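Methyl-coenzyme M reductase subunit beta (Methanosarcina barkeri, PDB 1E6Y) forms part of the nickel enzyme that reduces methyl-coenzyme M with coenzyme B, releasing methane and the mixed heterodisulfide in the last step of methanogenesis. Local coordinates at residues L184-V196 and L210-M222. Residues are numbered along the deposited sequence; the frame is centred on the assembly and turned at random.
Sequences LGFSLRNIMANHV and LSSIYEQSGIFEM
Arg189 takes hold of Glu215 side-on in a buried salt bridge: NE donates to OE1 at 3.0 Å and NH1 to OE2 at 2.8 Å. The first bond is nearly straight (171°), and both oxygens lie near the guanidinium plane, although the carboxylate is turned 45° against it. A bend at chi3 of Arg189 (69°) swings its guanidinium beside Ile219, whose CD1 sits over one face, 3.6 Å from Arg189 NH2. Met222 fills the angle between Arg189 and Phe186; its SD lies 3.4 Å from Arg189 NH2 and meets the Phe186 ring obliquely, a Met-aromatic contact. An alanine in place of Arg189 would probably leave the Glu215 carboxylate without its countercharge in the interior and open a gap beside Met222 and Ile219. Farther along, Ile191 sets CD1 squarely over the centre of the Tyr214 ring, a CH-pi contact 3.6 Å from the centroid, while Leu188 CD1 packs against Ser217 CB at 3.6 Å. Glycines let the backbones close in: a CB on Gly218 would collide with Arg189 CG, and one on Gly185 with the Glu221 carbonyl, at a position whose backbone angles already call for glycine. A water joins Gly185 O and Leu188 N to Glu221 OE1. In the second shell, Ser382 O takes another bond from Arg189 NH1, Thr38 binds the Tyr214 hydroxyl, and Ala121 and Asp122 of the second beta subunit hold the Glu221 carboxylate through their backbone nitrogens. This is interior packing, in which the 3-10 turn 187-189 and its flanking loop lie along helix 204-221 in the C-terminal domain, beside the interface between the two beta subunits.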
ATOM      1  N   LEU E 184      -9.190  -6.674  10.817  1.00  8.69           N
ATOM      2  CA  LEU E 184     -10.136  -5.846  11.551  1.00  8.53           C
ATOM      3  C   LEU E 184     -10.217  -6.318  13.003  1.00  8.69           C
ATOM      4  O   LEU E 184     -10.475  -7.494  13.268  1.00  7.98           O
ATOM      5  CB  LEU E 184     -11.506  -5.927  10.879  1.00  7.89           C
ATOM      6  CG  LEU E 184     -11.477  -5.734   9.357  1.00  7.42           C
ATOM      7  CD1 LEU E 184     -12.849  -6.001   8.775  1.00  7.19           C
ATOM      8  CD2 LEU E 184     -11.010  -4.325   9.017  1.00  6.86           C
ATOM      9  N   GLY E 185      -9.936  -5.409  13.933  1.00  8.40           N
ATOM     10  CA  GLY E 185      -9.863  -5.767  15.341  1.00  8.26           C
ATOM     11  C   GLY E 185      -8.452  -6.109  15.797  1.00  8.72           C
ATOM     12  O   GLY E 185      -8.266  -6.680  16.873  1.00  8.65           O
ATOM     13  N   PHE E 186      -7.456  -5.668  15.032  1.00  8.01           N
ATOM     14  CA  PHE E 186      -6.075  -6.097  15.242  1.00  7.97           C
ATOM     15  C   PHE E 186      -5.174  -5.096  15.959  1.00  7.76           C
ATOM     16  O   PHE E 186      -4.008  -5.393  16.210  1.00  8.02           O
ATOM     17  CB  PHE E 186      -5.432  -6.477  13.903  1.00  7.87           C
ATOM     18  CG  PHE E 186      -5.515  -7.944  13.589  1.00  7.56           C
ATOM     19  CD1 PHE E 186      -6.727  -8.519  13.217  1.00  7.61           C
ATOM     20  CD2 PHE E 186      -4.385  -8.757  13.689  1.00  7.47           C
ATOM     21  CE1 PHE E 186      -6.813  -9.888  12.948  1.00  6.87           C
ATOM     22  CE2 PHE E 186      -4.461 -10.124  13.423  1.00  7.36           C
ATOM     23  CZ  PHE E 186      -5.676 -10.692  13.052  1.00  7.84           C
ATOM     24  N   SER E 187      -5.709  -3.933  16.319  1.00  7.46           N
ATOM     25  CA  SER E 187      -4.884  -2.870  16.897  1.00  7.71           C
ATOM     26  C   SER E 187      -4.160  -3.285  18.179  1.00  7.97           C
ATOM     27  O   SER E 187      -2.967  -3.024  18.334  1.00  8.13           O
ATOM     28  CB  SER E 187      -5.729  -1.626  17.161  1.00  7.90           C
ATOM     29  OG  SER E 187      -6.164  -1.039  15.947  1.00  8.38           O
ATOM     30  N   LEU E 188      -4.870  -3.970  19.074  1.00  8.02           N
ATOM     31  CA  LEU E 188      -4.286  -4.419  20.338  1.00  8.40           C
ATOM     32  C   LEU E 188      -3.361  -5.621  20.144  1.00  9.14           C
ATOM     33  O   LEU E 188      -2.653  -6.023  21.068  1.00  8.69           O
ATOM     34  CB  LEU E 188      -5.389  -4.763  21.348  1.00  9.30           C
ATOM     35  CG  LEU E 188      -6.313  -3.605  21.737  1.00  8.85           C
ATOM     36  CD1 LEU E 188      -7.434  -4.099  22.638  1.00  9.57           C
ATOM     37  CD2 LEU E 188      -5.505  -2.516  22.425  1.00  9.98           C
ATOM     38  N   ARG E 189      -3.368  -6.190  18.941  1.00  8.56           N
ATOM     39  CA  ARG E 189      -2.424  -7.256  18.609  1.00  8.83           C
ATOM     40  C   ARG E 189      -1.126  -6.724  18.052  1.00  8.28           C
ATOM     41  O   ARG E 189      -0.127  -7.449  18.017  1.00  7.97           O
ATOM     42  CB  ARG E 189      -3.087  -8.237  17.643  1.00  8.64           C
ATOM     43  CG  ARG E 189      -4.409  -8.782  18.168  1.00  8.76           C
ATOM     44  CD  ARG E 189      -4.872 -10.025  17.427  1.00  8.12           C
ATOM     45  NE  ARG E 189      -3.970 -11.148  17.737  1.00  8.49           N
ATOM     46  CZ  ARG E 189      -4.103 -12.309  17.065  1.00  8.30           C
ATOM     47  NH1 ARG E 189      -3.259 -13.272  17.434  1.00  8.02           N
ATOM     48  NH2 ARG E 189      -5.018 -12.438  16.128  1.00  8.91           N
ATOM     49  N   ASN E 190      -1.089  -5.448  17.682  1.00  8.15           N
ATOM     50  CA  ASN E 190       0.150  -4.873  17.168  1.00  8.54           C
ATOM     51  C   ASN E 190       1.024  -4.282  18.278  1.00  9.07           C
ATOM     52  O   ASN E 190       1.254  -3.071  18.330  1.00  9.19           O
ATOM     53  CB  ASN E 190      -0.146  -3.813  16.104  1.00  8.22           C
ATOM     54  CG  ASN E 190       1.026  -3.600  15.163  1.00  8.39           C
ATOM     55  OD1 ASN E 190       2.101  -4.171  15.355  1.00  8.46           O
ATOM     56  ND2 ASN E 190       0.814  -2.809  14.115  1.00  8.61           N
ATOM     57  N   ILE E 191       1.526  -5.156  19.148  1.00  9.20           N
ATOM     58  CA  ILE E 191       2.411  -4.757  20.240  1.00 10.09           C
ATOM     59  C   ILE E 191       3.590  -5.723  20.269  1.00 10.42           C
ATOM     60  O   ILE E 191       3.416  -6.905  20.561  1.00 10.35           O
ATOM     61  CB  ILE E 191       1.681  -4.823  21.610  1.00 11.19           C
ATOM     62  CG1 ILE E 191       0.424  -3.949  21.581  1.00 11.08           C
ATOM     63  CG2 ILE E 191       2.617  -4.378  22.728  1.00 11.32           C
ATOM     64  CD1 ILE E 191      -0.514  -4.187  22.739  1.00 11.93           C
ATOM     65  N   MET E 192       4.786  -5.232  19.947  1.00 10.87           N
ATOM     66  CA  MET E 192       5.933  -6.123  19.815  1.00 11.54           C
ATOM     67  C   MET E 192       6.306  -6.743  21.158  1.00 10.89           C
ATOM     68  O   MET E 192       6.099  -6.138  22.215  1.00  9.92           O
ATOM     69  CB  MET E 192       7.132  -5.393  19.186  1.00 14.41           C
ATOM     70  CG  MET E 192       8.076  -4.721  20.163  1.00 15.84           C
ATOM     71  SD  MET E 192       9.325  -3.712  19.325  1.00 18.23           S
ATOM     72  CE  MET E 192      10.189  -4.941  18.345  1.00 17.87           C
ATOM     73  N   ALA E 193       6.709  -8.009  21.110  1.00 10.26           N
ATOM     74  CA  ALA E 193       6.959  -8.797  22.310  1.00  9.93           C
ATOM     75  C   ALA E 193       7.959  -8.128  23.252  1.00  9.95           C
ATOM     76  O   ALA E 193       7.806  -8.196  24.471  1.00 10.27           O
ATOM     77  CB  ALA E 193       7.443 -10.186  21.926  1.00 10.12           C
ATOM     78  N   ASN E 194       8.944  -7.434  22.688  1.00  9.64           N
ATOM     79  CA  ASN E 194       9.939  -6.735  23.497  1.00  9.84           C
ATOM     80  C   ASN E 194       9.316  -5.657  24.384  1.00 10.13           C
ATOM     81  O   ASN E 194       9.794  -5.413  25.492  1.00 11.07           O
ATOM     82  CB  ASN E 194      11.018  -6.109  22.607  1.00 10.22           C
ATOM     83  CG  ASN E 194      12.171  -7.058  22.325  1.00 10.79           C
ATOM     84  OD1 ASN E 194      12.218  -8.170  22.846  1.00 10.90           O
ATOM     85  ND2 ASN E 194      13.103  -6.622  21.489  1.00 12.30           N
ATOM     86  N   HIS E 195       8.264  -5.007  23.885  1.00 10.64           N
ATOM     87  CA  HIS E 195       7.539  -3.993  24.655  1.00 10.76           C
ATOM     88  C   HIS E 195       6.930  -4.602  25.910  1.00 11.08           C
ATOM     89  O   HIS E 195       7.073  -4.064  27.008  1.00 11.55           O
ATOM     90  CB  HIS E 195       6.417  -3.371  23.819  1.00 11.55           C
ATOM     91  CG  HIS E 195       6.885  -2.355  22.827  1.00 12.15           C
ATOM     92  ND1 HIS E 195       8.220  -2.069  22.622  1.00 12.56           N
ATOM     93  CD2 HIS E 195       6.196  -1.547  21.986  1.00 12.63           C
ATOM     94  CE1 HIS E 195       8.330  -1.130  21.702  1.00 12.45           C
ATOM     95  NE2 HIS E 195       7.117  -0.795  21.298  1.00 13.36           N
ATOM     96  N   VAL E 196       6.239  -5.724  25.728  1.00 10.43           N
ATOM     97  CA  VAL E 196       5.550  -6.402  26.819  1.00 10.62           C
ATOM     98  C   VAL E 196       6.545  -6.904  27.860  1.00 11.29           C
ATOM     99  O   VAL E 196       6.361  -6.676  29.056  1.00 11.47           O
ATOM    100  CB  VAL E 196       4.706  -7.587  26.286  1.00 10.18           C
ATOM    101  CG1 VAL E 196       4.016  -8.307  27.438  1.00 10.31           C
ATOM    102  CG2 VAL E 196       3.668  -7.078  25.292  1.00 10.60           C
ATOM    103  N   LEU E 210       0.260 -10.261  30.639  1.00 10.08           N
ATOM    104  CA  LEU E 210      -0.082  -8.999  29.987  1.00  9.43           C
ATOM    105  C   LEU E 210      -0.335  -9.199  28.495  1.00  9.39           C
ATOM    106  O   LEU E 210      -1.294  -8.654  27.941  1.00  8.67           O
ATOM    107  CB  LEU E 210       1.034  -7.968  30.196  1.00 10.49           C
ATOM    108  CG  LEU E 210       0.779  -6.571  29.617  1.00 11.23           C
ATOM    109  CD1 LEU E 210      -0.527  -6.005  30.155  1.00 12.36           C
ATOM    110  CD2 LEU E 210       1.937  -5.658  29.964  1.00 11.58           C
ATOM    111  N   SER E 211       0.507 -10.012  27.860  1.00  8.50           N
ATOM    112  CA  SER E 211       0.349 -10.333  26.446  1.00  8.29           C
ATOM    113  C   SER E 211      -0.976 -11.044  26.174  1.00  7.98           C
ATOM    114  O   SER E 211      -1.655 -10.743  25.196  1.00  8.79           O
ATOM    115  CB  SER E 211       1.514 -11.203  25.969  1.00  8.54           C
ATOM    116  OG  SER E 211       1.324 -11.614  24.627  1.00  8.60           O
ATOM    117  N   SER E 212      -1.356 -11.953  27.068  1.00  9.05           N
ATOM    118  CA  SER E 212      -2.624 -12.670  26.955  1.00  8.73           C
ATOM    119  C   SER E 212      -3.806 -11.705  27.024  1.00  8.88           C
ATOM    120  O   SER E 212      -4.772 -11.838  26.274  1.00  8.73           O
ATOM    121  CB  SER E 212      -2.741 -13.710  28.070  1.00  9.09           C
ATOM    122  OG  SER E 212      -1.729 -14.696  27.955  0.66  9.60           O
ATOM    123  N   ILE E 213      -3.707 -10.725  27.917  1.00  8.58           N
ATOM    124  CA  ILE E 213      -4.737  -9.703  28.061  1.00  9.01           C
ATOM    125  C   ILE E 213      -4.884  -8.901  26.769  1.00  8.92           C
ATOM    126  O   ILE E 213      -5.993  -8.743  26.258  1.00  9.34           O
ATOM    127  CB  ILE E 213      -4.405  -8.764  29.245  1.00  9.20           C
ATOM    128  CG1 ILE E 213      -4.601  -9.522  30.563  1.00  9.61           C
ATOM    129  CG2 ILE E 213      -5.281  -7.510  29.204  1.00  9.55           C
ATOM    130  CD1 ILE E 213      -3.989  -8.843  31.763  1.00 11.78           C
ATOM    131  N   TYR E 214      -3.756  -8.509  26.182  1.00  8.87           N
ATOM    132  CA  TYR E 214      -3.772  -7.766  24.924  1.00  8.57           C
ATOM    133  C   TYR E 214      -4.270  -8.638  23.772  1.00  8.67           C
ATOM    134  O   TYR E 214      -5.132  -8.219  22.998  1.00  9.23           O
ATOM    135  CB  TYR E 214      -2.372  -7.237  24.593  1.00  8.08           C
ATOM    136  CG  TYR E 214      -1.927  -6.051  25.427  1.00  7.85           C
ATOM    137  CD1 TYR E 214      -0.606  -5.948  25.863  1.00  7.99           C
ATOM    138  CD2 TYR E 214      -2.796  -4.988  25.698  1.00  8.38           C
ATOM    139  CE1 TYR E 214      -0.156  -4.817  26.539  1.00  9.19           C
ATOM    140  CE2 TYR E 214      -2.355  -3.854  26.377  1.00  8.91           C
ATOM    141  CZ  TYR E 214      -1.033  -3.776  26.792  1.00  8.17           C
ATOM    142  OH  TYR E 214      -0.580  -2.658  27.450  1.00  8.91           O
ATOM    143  N   GLU E 215      -3.734  -9.851  23.676  1.00  8.25           N
ATOM    144  CA  GLU E 215      -4.088 -10.771  22.597  1.00  8.42           C
ATOM    145  C   GLU E 215      -5.566 -11.135  22.612  1.00  8.33           C
ATOM    146  O   GLU E 215      -6.235 -11.051  21.583  1.00  8.77           O
ATOM    147  CB  GLU E 215      -3.246 -12.045  22.685  1.00  7.73           C
ATOM    148  CG  GLU E 215      -1.866 -11.916  22.052  1.00  8.62           C
ATOM    149  CD  GLU E 215      -1.932 -11.797  20.539  1.00  9.01           C
ATOM    150  OE1 GLU E 215      -2.054 -10.663  20.031  1.00  8.43           O
ATOM    151  OE2 GLU E 215      -1.853 -12.838  19.859  1.00  9.94           O
ATOM    152  N   GLN E 216      -6.081 -11.500  23.780  1.00  8.41           N
ATOM    153  CA  GLN E 216      -7.486 -11.879  23.887  1.00  8.54           C
ATOM    154  C   GLN E 216      -8.427 -10.690  23.750  1.00  9.15           C
ATOM    155  O   GLN E 216      -9.521 -10.828  23.207  1.00  9.58           O
ATOM    156  CB  GLN E 216      -7.752 -12.620  25.201  1.00  9.20           C
ATOM    157  CG  GLN E 216      -7.083 -13.996  25.281  1.00  9.89           C
ATOM    158  CD  GLN E 216      -7.356 -14.873  24.066  1.00 10.58           C
ATOM    159  OE1 GLN E 216      -8.427 -14.802  23.457  1.00  9.91           O
ATOM    160  NE2 GLN E 216      -6.386 -15.708  23.711  1.00 10.84           N
ATOM    161  N   SER E 217      -7.972  -9.507  24.157  1.00  9.08           N
ATOM    162  CA  SER E 217      -8.714  -8.280  23.877  1.00  9.10           C
ATOM    163  C   SER E 217      -8.801  -8.054  22.370  1.00  8.83           C
ATOM    164  O   SER E 217      -9.845  -7.650  21.854  1.00  9.36           O
ATOM    165  CB  SER E 217      -8.044  -7.080  24.547  1.00  9.25           C
ATOM    166  OG  SER E 217      -8.156  -7.163  25.957  1.00 10.24           O
ATOM    167  N   GLY E 218      -7.730  -8.416  21.666  1.00  8.43           N
ATOM    168  CA  GLY E 218      -7.736  -8.395  20.215  1.00  8.11           C
ATOM    169  C   GLY E 218      -8.690  -9.416  19.618  1.00  7.88           C
ATOM    170  O   GLY E 218      -9.526  -9.063  18.787  1.00  7.75           O
ATOM    171  N   ILE E 219      -8.603 -10.667  20.069  1.00  8.23           N
ATOM    172  CA  ILE E 219      -9.498 -11.723  19.590  1.00  8.01           C
ATOM    173  C   ILE E 219     -10.965 -11.342  19.807  1.00  8.04           C
ATOM    174  O   ILE E 219     -11.795 -11.527  18.918  1.00  8.92           O
ATOM    175  CB  ILE E 219      -9.215 -13.076  20.296  1.00  7.98           C
ATOM    176  CG1 ILE E 219      -7.753 -13.489  20.084  1.00  8.13           C
ATOM    177  CG2 ILE E 219     -10.151 -14.157  19.762  1.00  9.17           C
ATOM    178  CD1 ILE E 219      -7.343 -13.619  18.623  1.00  9.76           C
ATOM    179  N   PHE E 220     -11.253 -10.702  20.935  1.00  8.42           N
ATOM    180  CA  PHE E 220     -12.604 -10.230  21.214  1.00  8.62           C
ATOM    181  C   PHE E 220     -13.027  -9.129  20.242  1.00  8.49           C
ATOM    182  O   PHE E 220     -14.145  -9.146  19.727  1.00  8.95           O
ATOM    183  CB  PHE E 220     -12.712  -9.730  22.657  1.00  9.11           C
ATOM    184  CG  PHE E 220     -13.104 -10.800  23.640  1.00  9.37           C
ATOM    185  CD1 PHE E 220     -12.233 -11.842  23.941  1.00  9.91           C
ATOM    186  CD2 PHE E 220     -14.356 -10.778  24.249  1.00  9.89           C
ATOM    187  CE1 PHE E 220     -12.602 -12.848  24.832  1.00 10.60           C
ATOM    188  CE2 PHE E 220     -14.734 -11.778  25.141  1.00 10.05           C
ATOM    189  CZ  PHE E 220     -13.857 -12.814  25.434  1.00 10.17           C
ATOM    190  N   GLU E 221     -12.123  -8.198  19.955  1.00  8.89           N
ATOM    191  CA  GLU E 221     -12.438  -7.116  19.025  1.00  7.97           C
ATOM    192  C   GLU E 221     -12.516  -7.617  17.578  1.00  7.76           C
ATOM    193  O   GLU E 221     -13.208  -7.024  16.747  1.00  8.06           O
ATOM    194  CB  GLU E 221     -11.411  -5.984  19.144  1.00  8.19           C
ATOM    195  CG  GLU E 221     -11.894  -4.676  18.524  1.00  9.08           C
ATOM    196  CD  GLU E 221     -10.968  -3.496  18.766  1.00  9.56           C
ATOM    197  OE1 GLU E 221      -9.856  -3.685  19.306  1.00  9.57           O
ATOM    198  OE2 GLU E 221     -11.362  -2.369  18.409  1.00  8.72           O
ATOM    199  N   MET E 222     -11.852  -8.741  17.304  1.00  7.35           N
ATOM    200  CA  MET E 222     -11.925  -9.413  16.002  1.00  7.39           C
ATOM    201  C   MET E 222     -13.247 -10.154  15.805  1.00  7.99           C
ATOM    202  O   MET E 222     -13.515 -10.677  14.723  1.00  7.92           O
ATOM    203  CB  MET E 222     -10.785 -10.427  15.860  1.00  7.69           C
ATOM    204  CG  MET E 222      -9.408  -9.830  15.648  1.00  7.32           C
ATOM    205  SD  MET E 222      -8.120 -11.033  15.999  1.00  8.56           S
ATOM    206  CE  MET E 222      -8.587 -12.387  14.896  1.00  9.25           C
TER
HETATM  207  O   HOH W   1      -7.524  -5.192  19.025  1.00  7.46           O
HETATM  208  O   HOH W   2      -1.187  -8.476  21.504  1.00 11.68           O